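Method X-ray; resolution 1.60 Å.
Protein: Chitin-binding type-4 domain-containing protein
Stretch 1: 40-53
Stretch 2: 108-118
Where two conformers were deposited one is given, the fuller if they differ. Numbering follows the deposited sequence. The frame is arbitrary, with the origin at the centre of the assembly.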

# COMPACT_ATOMS: atom_id res chain seq x y z
N GLY A 40 -2.54 6.27 -11.67
CA GLY A 40 -1.53 6.15 -12.70
C GLY A 40 -0.10 6.02 -12.24
O GLY A 40 0.81 6.20 -13.05
N PHE A 41 0.14 5.74 -10.96
CA PHE A 41 1.48 5.41 -10.51
C PHE A 41 2.05 4.25 -11.34
O PHE A 41 1.35 3.27 -11.58
CB PHE A 41 1.45 5.05 -9.02
CG PHE A 41 2.80 4.79 -8.45
CD1 PHE A 41 3.54 5.82 -7.89
CD2 PHE A 41 3.33 3.51 -8.47
CE1 PHE A 41 4.79 5.58 -7.36
CE2 PHE A 41 4.58 3.26 -7.95
CZ PHE A 41 5.31 4.30 -7.39
N PRO A 42 3.33 4.34 -11.76
CA PRO A 42 4.32 5.39 -11.49
C PRO A 42 4.42 6.51 -12.54
O PRO A 42 5.19 7.45 -12.34
CB PRO A 42 5.63 4.60 -11.47
CG PRO A 42 5.40 3.55 -12.51
CD PRO A 42 3.96 3.12 -12.31
N GLN A 43 3.67 6.40 -13.64
CA GLN A 43 3.74 7.45 -14.67
C GLN A 43 3.15 8.76 -14.16
O GLN A 43 3.53 9.83 -14.63
CB GLN A 43 3.02 6.99 -15.94
CG GLN A 43 3.69 5.82 -16.66
CD GLN A 43 3.48 4.46 -16.00
OE1 GLN A 43 2.43 4.19 -15.41
NE2 GLN A 43 4.50 3.60 -16.10
N ALA A 44 2.21 8.68 -13.22
CA ALA A 44 1.68 9.86 -12.54
C ALA A 44 1.49 9.49 -11.07
O ALA A 44 2.11 8.55 -10.56
CB ALA A 44 0.37 10.34 -13.19
N GLY A 45 0.62 10.23 -10.39
CA GLY A 45 0.29 9.95 -9.01
C GLY A 45 1.22 10.64 -8.03
O GLY A 45 1.92 11.60 -8.38
N PRO A 46 1.23 10.16 -6.79
CA PRO A 46 1.96 10.85 -5.71
C PRO A 46 3.44 10.99 -6.03
O PRO A 46 4.08 10.07 -6.54
CB PRO A 46 1.74 9.93 -4.50
CG PRO A 46 0.46 9.23 -4.78
CD PRO A 46 0.47 9.00 -6.28
N GLU A 47 3.99 12.17 -5.72
CA GLU A 47 5.38 12.42 -6.06
C GLU A 47 6.33 11.61 -5.17
O GLU A 47 5.98 11.15 -4.08
CB GLU A 47 5.70 13.91 -5.95
CG GLU A 47 5.66 14.46 -4.55
CD GLU A 47 6.07 15.92 -4.50
OE1 GLU A 47 6.60 16.43 -5.52
OE2 GLU A 47 5.88 16.56 -3.45
N ASP A 48 7.54 11.42 -5.69
CA ASP A 48 8.62 10.76 -4.96
C ASP A 48 8.75 11.37 -3.57
O ASP A 48 8.60 12.58 -3.39
CB ASP A 48 9.95 10.91 -5.71
CG ASP A 48 10.06 9.97 -6.92
OD1 ASP A 48 9.23 9.05 -7.05
OD2 ASP A 48 11.01 10.15 -7.71
N GLY A 49 9.02 10.52 -2.58
CA GLY A 49 9.13 10.97 -1.20
C GLY A 49 7.82 11.18 -0.48
O GLY A 49 7.82 11.38 0.75
N HIS A 50 6.70 11.13 -1.20
CA HIS A 50 5.36 11.33 -0.65
C HIS A 50 4.41 10.26 -1.17
O HIS A 50 3.21 10.49 -1.32
CB HIS A 50 4.84 12.73 -0.97
CG HIS A 50 5.77 13.82 -0.55
ND1 HIS A 50 5.71 14.39 0.71
CD2 HIS A 50 6.78 14.45 -1.20
CE1 HIS A 50 6.64 15.32 0.81
NE2 HIS A 50 7.30 15.38 -0.34
N ILE A 51 4.95 9.07 -1.44
CA ILE A 51 4.13 7.98 -1.93
C ILE A 51 3.25 7.43 -0.81
O ILE A 51 2.04 7.25 -0.98
CB ILE A 51 5.02 6.89 -2.55
CG1 ILE A 51 5.67 7.43 -3.83
CG2 ILE A 51 4.23 5.65 -2.85
CD1 ILE A 51 6.73 6.53 -4.39
N ALA A 52 3.84 7.20 0.37
CA ALA A 52 3.08 6.63 1.48
C ALA A 52 1.97 7.55 1.97
O ALA A 52 0.93 7.06 2.42
CB ALA A 52 4.02 6.27 2.63
N SER A 53 2.18 8.86 1.92
CA SER A 53 1.15 9.82 2.30
C SER A 53 0.16 10.12 1.19
O SER A 53 -0.74 10.96 1.40
CB SER A 53 1.78 11.14 2.76
OG SER A 53 2.61 11.68 1.74
N LYS A 108 16.09 5.41 3.25
CA LYS A 108 15.91 6.52 2.32
C LYS A 108 14.45 6.58 1.91
O LYS A 108 13.73 5.58 1.97
CB LYS A 108 16.80 6.35 1.08
CG LYS A 108 18.27 6.59 1.35
CD LYS A 108 18.47 7.96 1.99
CE LYS A 108 19.94 8.32 2.09
NZ LYS A 108 20.27 8.90 3.42
N PRO A 109 13.98 7.75 1.47
CA PRO A 109 12.56 7.89 1.14
C PRO A 109 12.10 6.93 0.04
O PRO A 109 12.87 6.53 -0.83
CB PRO A 109 12.45 9.35 0.67
CG PRO A 109 13.60 10.04 1.36
CD PRO A 109 14.70 9.03 1.37
N LEU A 110 10.82 6.58 0.11
CA LEU A 110 10.20 5.80 -0.95
C LEU A 110 10.04 6.66 -2.19
O LEU A 110 9.49 7.76 -2.13
CB LEU A 110 8.84 5.27 -0.50
CG LEU A 110 8.82 4.28 0.66
CD1 LEU A 110 7.37 4.00 1.08
CD2 LEU A 110 9.53 2.99 0.25
N THR A 111 10.51 6.15 -3.32
CA THR A 111 10.50 6.84 -4.59
C THR A 111 10.23 5.82 -5.68
O THR A 111 10.19 4.61 -5.42
CB THR A 111 11.85 7.51 -4.90
OG1 THR A 111 12.83 6.48 -5.03
CG2 THR A 111 12.28 8.47 -3.81
N ARG A 112 10.08 6.29 -6.91
CA ARG A 112 9.91 5.36 -8.02
C ARG A 112 11.15 4.51 -8.22
O ARG A 112 11.05 3.33 -8.55
CB ARG A 112 9.53 6.12 -9.29
CG ARG A 112 8.12 6.65 -9.20
CD ARG A 112 7.89 7.91 -10.03
NE ARG A 112 6.46 8.24 -10.01
CZ ARG A 112 5.84 8.81 -8.97
NH1 ARG A 112 6.52 9.11 -7.88
NH2 ARG A 112 4.53 9.06 -9.03
N GLU A 113 12.33 5.09 -7.98
CA GLU A 113 13.57 4.33 -8.10
C GLU A 113 13.64 3.23 -7.04
O GLU A 113 14.27 2.20 -7.28
CB GLU A 113 14.76 5.28 -8.00
CG GLU A 113 16.09 4.68 -8.36
CD GLU A 113 16.80 4.04 -7.19
OE1 GLU A 113 16.47 4.38 -6.02
OE2 GLU A 113 17.70 3.21 -7.42
N GLN A 114 12.98 3.42 -5.89
CA GLN A 114 12.99 2.41 -4.84
C GLN A 114 12.06 1.24 -5.13
O GLN A 114 12.23 0.17 -4.53
CB GLN A 114 12.62 3.05 -3.50
CG GLN A 114 13.68 4.02 -2.96
CD GLN A 114 14.55 3.40 -1.89
OE1 GLN A 114 15.34 2.48 -2.15
NE2 GLN A 114 14.42 3.90 -0.65
N PHE A 115 11.10 1.42 -6.04
CA PHE A 115 10.09 0.42 -6.36
C PHE A 115 10.38 -0.21 -7.72
O PHE A 115 10.94 0.44 -8.60
CB PHE A 115 8.69 1.06 -6.41
CG PHE A 115 8.02 1.18 -5.07
CD1 PHE A 115 7.46 0.07 -4.47
CD2 PHE A 115 7.93 2.41 -4.43
CE1 PHE A 115 6.83 0.17 -3.23
CE2 PHE A 115 7.30 2.52 -3.20
CZ PHE A 115 6.75 1.40 -2.60
N ASN A 116 10.01 -1.48 -7.86
CA ASN A 116 9.92 -2.05 -9.20
C ASN A 116 8.97 -1.20 -10.04
O ASN A 116 8.01 -0.62 -9.53
CB ASN A 116 9.45 -3.50 -9.14
CG ASN A 116 10.53 -4.44 -8.62
OD1 ASN A 116 11.72 -4.26 -8.89
ND2 ASN A 116 10.12 -5.45 -7.86
N SER A 117 9.28 -1.08 -11.34
CA SER A 117 8.52 -0.16 -12.18
C SER A 117 7.15 -0.70 -12.56
O SER A 117 6.25 0.08 -12.87
CB SER A 117 9.31 0.17 -13.44
OG SER A 117 9.39 -0.95 -14.30
N THR A 118 6.95 -2.00 -12.53
CA THR A 118 5.67 -2.57 -12.89
C THR A 118 5.14 -3.38 -11.72
O THR A 118 5.92 -3.82 -10.86
CB THR A 118 5.77 -3.46 -14.14
OG1 THR A 118 6.71 -4.50 -13.88
CG2 THR A 118 6.20 -2.64 -15.35
O HOH W 1 4.82 0.83 -14.97
O HOH W 2 12.63 8.11 -8.36

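The side chain of Arg 112 is wrapped by the loop of the first stretch, which turns three backbone carbonyls and one carboxylate toward it, so that all three guanidinium nitrogens are engaged. Arg 112 NE donates to Pro 42 O at 2.8 Å in a nearly linear bond (170°). NH2 of Arg 112 donates to Ala 44 O at 2.9 Å and to Pro 46 O at 2.7 Å, and the same Pro 46 O also receives NH1 of Arg 112 at 2.9 Å, bridging the two terminal nitrogens. A salt bridge completes the set, with Arg 112 NH1 2.8 Å from Asp 48 OD1. These acceptors lie near the guanidinium plane, where the N-H groups point, whereas Phe 41 covers one face, its CD1 3.6 Å from Arg 112 NH2. The extended side chain (chi2 and chi3 both t) carries the charged group into the loop, and Arg 112 accordingly has the largest area covered by the opposing stretch, 155 Å² of its own surface.

The loop has two backbone features of note. A cis peptide bond precedes Pro 42, and Gly 45 adopts phi/psi of 89/-162°, where a CB would be jammed against the preceding carbonyl and would clash with Pro 46 CD.

Asp 48 OD1 has a second task: it accepts the backbone N of Arg 112 at 2.9 Å, so a single carboxylate oxygen binds both the main chain and the side chain of one residue. The other oxygen, Asp 48 OD2, accepts a hydrogen bond from water 2 at 2.7 Å, and that water in turn accepts Glu 113 N at 3.1 Å. Next to this site the main chains meet directly, Gly 49 N donating to Leu 110 O at 2.8 Å. Gly 49 lies within the type II turn from Glu 47 to His 50, which is closed by His 50 N bonding to Glu 47 O at 3.0 Å; its positive phi favours glycine.

Apolar contacts lie alongside the polar network. Ile 51 points toward the second stretch and places CD1 3.8 Å from Thr 111 CA and 4.2 Å from Phe 115 CE2. Phe 41 CZ approaches Phe 115 CD2 at 4.4 Å, and Ala 52 CB lies 4.3 Å from Leu 110 CD1. Farther along, Pro 42 CG packs 3.6 Å from Ser 117 O, an oxygen that also accepts a hydrogen bond from water 1 at 2.6 Å. Gln 43 NE2 donates to this water at 3.0 Å, giving a second solvent-mediated link between the stretches.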